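Local coordinates for protein alpha,alpha-trehalose-phosphate synthase (UDP-forming) (Burkholderia vietnamiensis, PDB 5TVG) that belongs to glycosyltransferase family 20, whose members have the two-domain GT-B fold, and holds uridine-5'-diphosphate in its pocket, at residues Phe146-Cys149 and Leu150-Gly154; Leu77-Arg80 and Asp81-Tyr85. All coordinates share one frame; numbering follows the deposited sequence.

Contact 1: residues Phe146-Cys149 and Leu150-Gly154; sequences FAHC and LRELG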
# COMPACT_ATOMS: atom_id res chain seq x y z
N PHE A 146 -26.16 14.61 -24.26
CA PHE A 146 -27.08 13.94 -25.19
C PHE A 146 -27.95 14.95 -25.94
O PHE A 146 -28.10 14.86 -27.16
CB PHE A 146 -27.93 12.91 -24.43
CG PHE A 146 -28.58 11.89 -25.34
CD1 PHE A 146 -27.81 10.85 -25.90
CD2 PHE A 146 -29.94 11.98 -25.66
CE1 PHE A 146 -28.38 9.89 -26.77
CE2 PHE A 146 -30.53 11.03 -26.55
CZ PHE A 146 -29.74 9.99 -27.10
N ALA A 147 -28.53 15.92 -25.22
CA ALA A 147 -29.37 16.91 -25.89
C ALA A 147 -28.59 17.68 -26.94
O ALA A 147 -29.13 18.01 -28.00
CB ALA A 147 -29.96 17.90 -24.88
N HIS A 148 -27.35 18.05 -26.62
CA HIS A 148 -26.54 18.80 -27.57
C HIS A 148 -26.37 18.02 -28.86
O HIS A 148 -26.51 18.58 -29.95
CB HIS A 148 -25.18 19.12 -26.95
CG HIS A 148 -24.17 19.60 -27.94
ND1 HIS A 148 -24.08 20.92 -28.34
CD2 HIS A 148 -23.20 18.94 -28.62
CE1 HIS A 148 -23.11 21.05 -29.22
NE2 HIS A 148 -22.56 19.87 -29.41
N CYS A 149 -26.08 16.72 -28.74
CA CYS A 149 -25.90 15.88 -29.92
C CYS A 149 -27.18 15.79 -30.73
O CYS A 149 -27.16 15.80 -31.96
CB CYS A 149 -25.44 14.48 -29.52
SG CYS A 149 -23.86 14.38 -28.67
N LEU A 150 -28.32 15.69 -30.04
CA LEU A 150 -29.60 15.66 -30.74
C LEU A 150 -29.88 16.98 -31.45
O LEU A 150 -30.37 16.98 -32.58
CB LEU A 150 -30.74 15.31 -29.76
CG LEU A 150 -30.84 13.86 -29.23
CD1 LEU A 150 -31.92 13.76 -28.17
CD2 LEU A 150 -31.12 12.82 -30.38
N ARG A 151 -29.57 18.12 -30.81
CA ARG A 151 -29.80 19.40 -31.49
C ARG A 151 -28.99 19.50 -32.77
O ARG A 151 -29.47 20.04 -33.77
CB ARG A 151 -29.50 20.60 -30.59
CG ARG A 151 -30.31 20.68 -29.33
CD ARG A 151 -31.84 20.86 -29.55
NE ARG A 151 -32.43 20.95 -28.20
CZ ARG A 151 -33.68 20.65 -27.88
NH1 ARG A 151 -34.55 20.25 -28.81
NH2 ARG A 151 -34.06 20.74 -26.61
N GLU A 152 -27.76 18.97 -32.77
CA GLU A 152 -26.93 19.04 -33.97
C GLU A 152 -27.45 18.16 -35.09
O GLU A 152 -27.04 18.35 -36.24
CB GLU A 152 -25.49 18.62 -33.66
CG GLU A 152 -24.89 19.48 -32.59
CD GLU A 152 -23.65 20.18 -33.05
OE1 GLU A 152 -22.55 19.64 -32.80
OE2 GLU A 152 -23.78 21.25 -33.68
N LEU A 153 -28.29 17.19 -34.78
CA LEU A 153 -28.99 16.38 -35.77
C LEU A 153 -30.32 17.01 -36.20
O LEU A 153 -31.08 16.37 -36.92
CB LEU A 153 -29.24 14.98 -35.21
CG LEU A 153 -27.97 14.22 -34.81
CD1 LEU A 153 -28.38 13.02 -33.96
CD2 LEU A 153 -27.14 13.76 -36.03
N GLY A 154 -30.65 18.21 -35.71
CA GLY A 154 -31.88 18.90 -36.07
C GLY A 154 -33.08 18.57 -35.20
O GLY A 154 -34.20 18.92 -35.56
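Ala147 O accepts the backbone N-H of Arg151 at 2.8 Å (O to N), while CG of the same arginine lies 3.2 Å from that oxygen. The bond belongs to helix 146-152, the short helix of the beta-alpha-beta unit between strands 135-139 and 159-162. Leu150 N to Phe146 O and Glu152 N to His148 O continue the i to i+4 pattern; the last such bond, Leu153 N to Cys149 O, is weak at 3.3 Å. The helix ends in a Schellman motif: Gly154 takes a positive phi of 89° and its N bonds back to Arg151 O.

On the buried side the Phe146 ring approaches Leu150 obliquely, CE2 lying 3.5 Å from the CD1 branch; Leu122 and Leu126 of helix 109-127 also touch the ring. Bent at chi2 (-63°), the Arg151 chain carries its guanidinium away from the helix axis to Asp190, a salt bridge, and to the carbonyl oxygens of Val155, Asn157 and Ala188, several acceptors that should hold the charged group firmly in place. Toward solvent, Glu152 leans on His148, whose ring also meets that of Phe185. The carboxylate and imidazole planes are 41° apart, and Glu152 CG makes a CH-pi contact over the imidazole face, 4.2 Å from the centroid of the His148 ring.

Contact 2: residues Leu77-Arg80 and Asp81-Tyr85; sequences LTRR and DYDQY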
# COMPACT_ATOMS: atom_id res chain seq x y z
N LEU A 77 -22.27 -1.91 -26.58
CA LEU A 77 -21.11 -1.04 -26.72
C LEU A 77 -19.85 -1.87 -26.93
O LEU A 77 -19.72 -2.97 -26.39
CB LEU A 77 -20.90 -0.15 -25.48
CG LEU A 77 -21.93 0.93 -25.11
CD1 LEU A 77 -21.55 1.61 -23.77
CD2 LEU A 77 -22.06 1.95 -26.22
N THR A 78 -18.91 -1.32 -27.68
CA THR A 78 -17.63 -1.99 -27.81
C THR A 78 -16.84 -1.79 -26.52
O THR A 78 -17.12 -0.88 -25.72
CB THR A 78 -16.84 -1.41 -28.98
OG1 THR A 78 -16.60 -0.00 -28.75
CG2 THR A 78 -17.52 -1.66 -30.33
N ARG A 79 -15.83 -2.63 -26.36
CA ARG A 79 -14.92 -2.55 -25.23
C ARG A 79 -14.28 -1.17 -25.13
O ARG A 79 -14.20 -0.58 -24.03
CB ARG A 79 -13.85 -3.64 -25.37
CG ARG A 79 -12.71 -3.58 -24.33
CD ARG A 79 -13.22 -3.97 -22.97
NE ARG A 79 -13.85 -5.28 -23.00
CZ ARG A 79 -14.59 -5.77 -22.01
NH1 ARG A 79 -14.78 -5.06 -20.90
NH2 ARG A 79 -15.14 -6.98 -22.13
N ARG A 80 -13.85 -0.61 -26.27
CA ARG A 80 -13.28 0.73 -26.28
C ARG A 80 -14.30 1.78 -25.87
O ARG A 80 -14.00 2.67 -25.08
CB ARG A 80 -12.72 1.04 -27.68
CG ARG A 80 -11.96 2.35 -27.79
CD ARG A 80 -10.53 2.24 -27.28
NE ARG A 80 -9.74 3.43 -27.61
CZ ARG A 80 -8.46 3.62 -27.28
NH1 ARG A 80 -7.79 2.69 -26.60
NH2 ARG A 80 -7.84 4.74 -27.63
N ASP A 81 -15.54 1.65 -26.37
CA ASP A 81 -16.60 2.56 -25.95
C ASP A 81 -16.83 2.46 -24.44
O ASP A 81 -16.82 3.47 -23.73
CB ASP A 81 -17.89 2.24 -26.72
CG ASP A 81 -17.84 2.71 -28.18
OD1 ASP A 81 -16.98 3.56 -28.54
OD2 ASP A 81 -18.72 2.26 -28.96
N TYR A 82 -17.06 1.24 -23.96
CA TYR A 82 -17.27 0.98 -22.54
C TYR A 82 -16.14 1.58 -21.70
O TYR A 82 -16.39 2.29 -20.71
CB TYR A 82 -17.37 -0.53 -22.31
CG TYR A 82 -17.41 -0.95 -20.87
CD1 TYR A 82 -18.60 -0.91 -20.14
CD2 TYR A 82 -16.26 -1.38 -20.22
CE1 TYR A 82 -18.65 -1.29 -18.82
CE2 TYR A 82 -16.29 -1.76 -18.88
CZ TYR A 82 -17.49 -1.71 -18.19
OH TYR A 82 -17.53 -2.08 -16.87
N ASP A 83 -14.89 1.32 -22.09
CA ASP A 83 -13.75 1.79 -21.30
C ASP A 83 -13.70 3.31 -21.26
O ASP A 83 -13.35 3.90 -20.23
CB ASP A 83 -12.44 1.23 -21.86
CG ASP A 83 -12.25 -0.24 -21.55
OD1 ASP A 83 -12.91 -0.76 -20.62
OD2 ASP A 83 -11.43 -0.89 -22.22
N GLN A 84 -14.04 3.98 -22.36
CA GLN A 84 -13.84 5.41 -22.38
C GLN A 84 -15.06 6.19 -21.91
O GLN A 84 -14.91 7.18 -21.21
CB GLN A 84 -13.45 5.90 -23.77
CG GLN A 84 -12.14 5.32 -24.31
CD GLN A 84 -11.87 5.77 -25.72
OE1 GLN A 84 -12.80 5.99 -26.51
NE2 GLN A 84 -10.59 5.93 -26.04
N TYR A 85 -16.25 5.69 -22.23
CA TYR A 85 -17.49 6.37 -21.90
C TYR A 85 -17.93 6.06 -20.48
O TYR A 85 -18.25 6.98 -19.71
CB TYR A 85 -18.55 5.97 -22.93
CG TYR A 85 -20.00 6.10 -22.50
CD1 TYR A 85 -20.69 7.32 -22.61
CD2 TYR A 85 -20.70 4.98 -22.05
CE1 TYR A 85 -22.04 7.41 -22.24
CE2 TYR A 85 -22.01 5.05 -21.70
CZ TYR A 85 -22.68 6.27 -21.78
OH TYR A 85 -24.00 6.29 -21.42
O HOH W 1 -13.10 -3.31 -19.94
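Residues 77-85 run from the last residue of strand 70-77 through Thr78 into the first turns of helix 79-98. The backbone bond from Tyr82 N to Thr78 O is 2.8 Å long, and Asp83 N to Arg79 O and Gln84 N to Arg80 O follow it. Tyr85 N bonds to Asp81 O at 2.7 Å, an ordinary i to i+4 bond, and the helix has a wider, pi-type turn at 82-85. Thr78 is the N-cap: its OG1 sits between the backbone N and the carbonyl carbon (chi1 60°) and accepts Asp81 N at 3.1 Å. The Asp81 carboxylate lies across this hydroxyl, with OD1 bound by Arg117 in a salt bridge.

Arg79, bent at chi2 and chi3, runs beside Tyr82 with its guanidinium plane 83° from the ring. A water accepts from Arg79 NH1 and donates to Asp83 OD1, 2.6 Å from each, linking charges that do not touch directly; OD1 also forms a salt bridge with Arg87. The Gln84 amide crosses Arg80 obliquely, its NE2 over one guanidinium face and 3.1 Å from Arg80 NE; as both atoms are donors, this is a packing contact, while Gln84 OE1 bonds to Arg117. Inward, Leu77 CD1 meets Tyr85 CD2 at 3.9 Å, the two side chains about perpendicular, and Tyr85 OH bonds to Asn17. The Thr78 OG1 to Asp81 N bond is the N-cap of a helix that directly follows a strand of the mixed sheet in this GT-B protein.

Overall arrangement
Both contacts are local helix turns, partly buried, and belong to elements around the same mixed sheet; their centres are 21 Å apart and their nearest atoms about 7 Å. Contact 2 opens a long helix and contact 1 closes a short one, so contact 2 carries a side-chain cap and contact 1 a glycine-ended Schellman motif. Helix 109-127 packs against both: Phe146 and Cys149 touch it from contact 1, Asp81 and Tyr85 from contact 2. Each has an apolar inner pair, aromatic with leucine. The outer chemistry differs, with a histidine-glutamate pair in contact 1 and a water-bridged arginine and aspartate in contact 2.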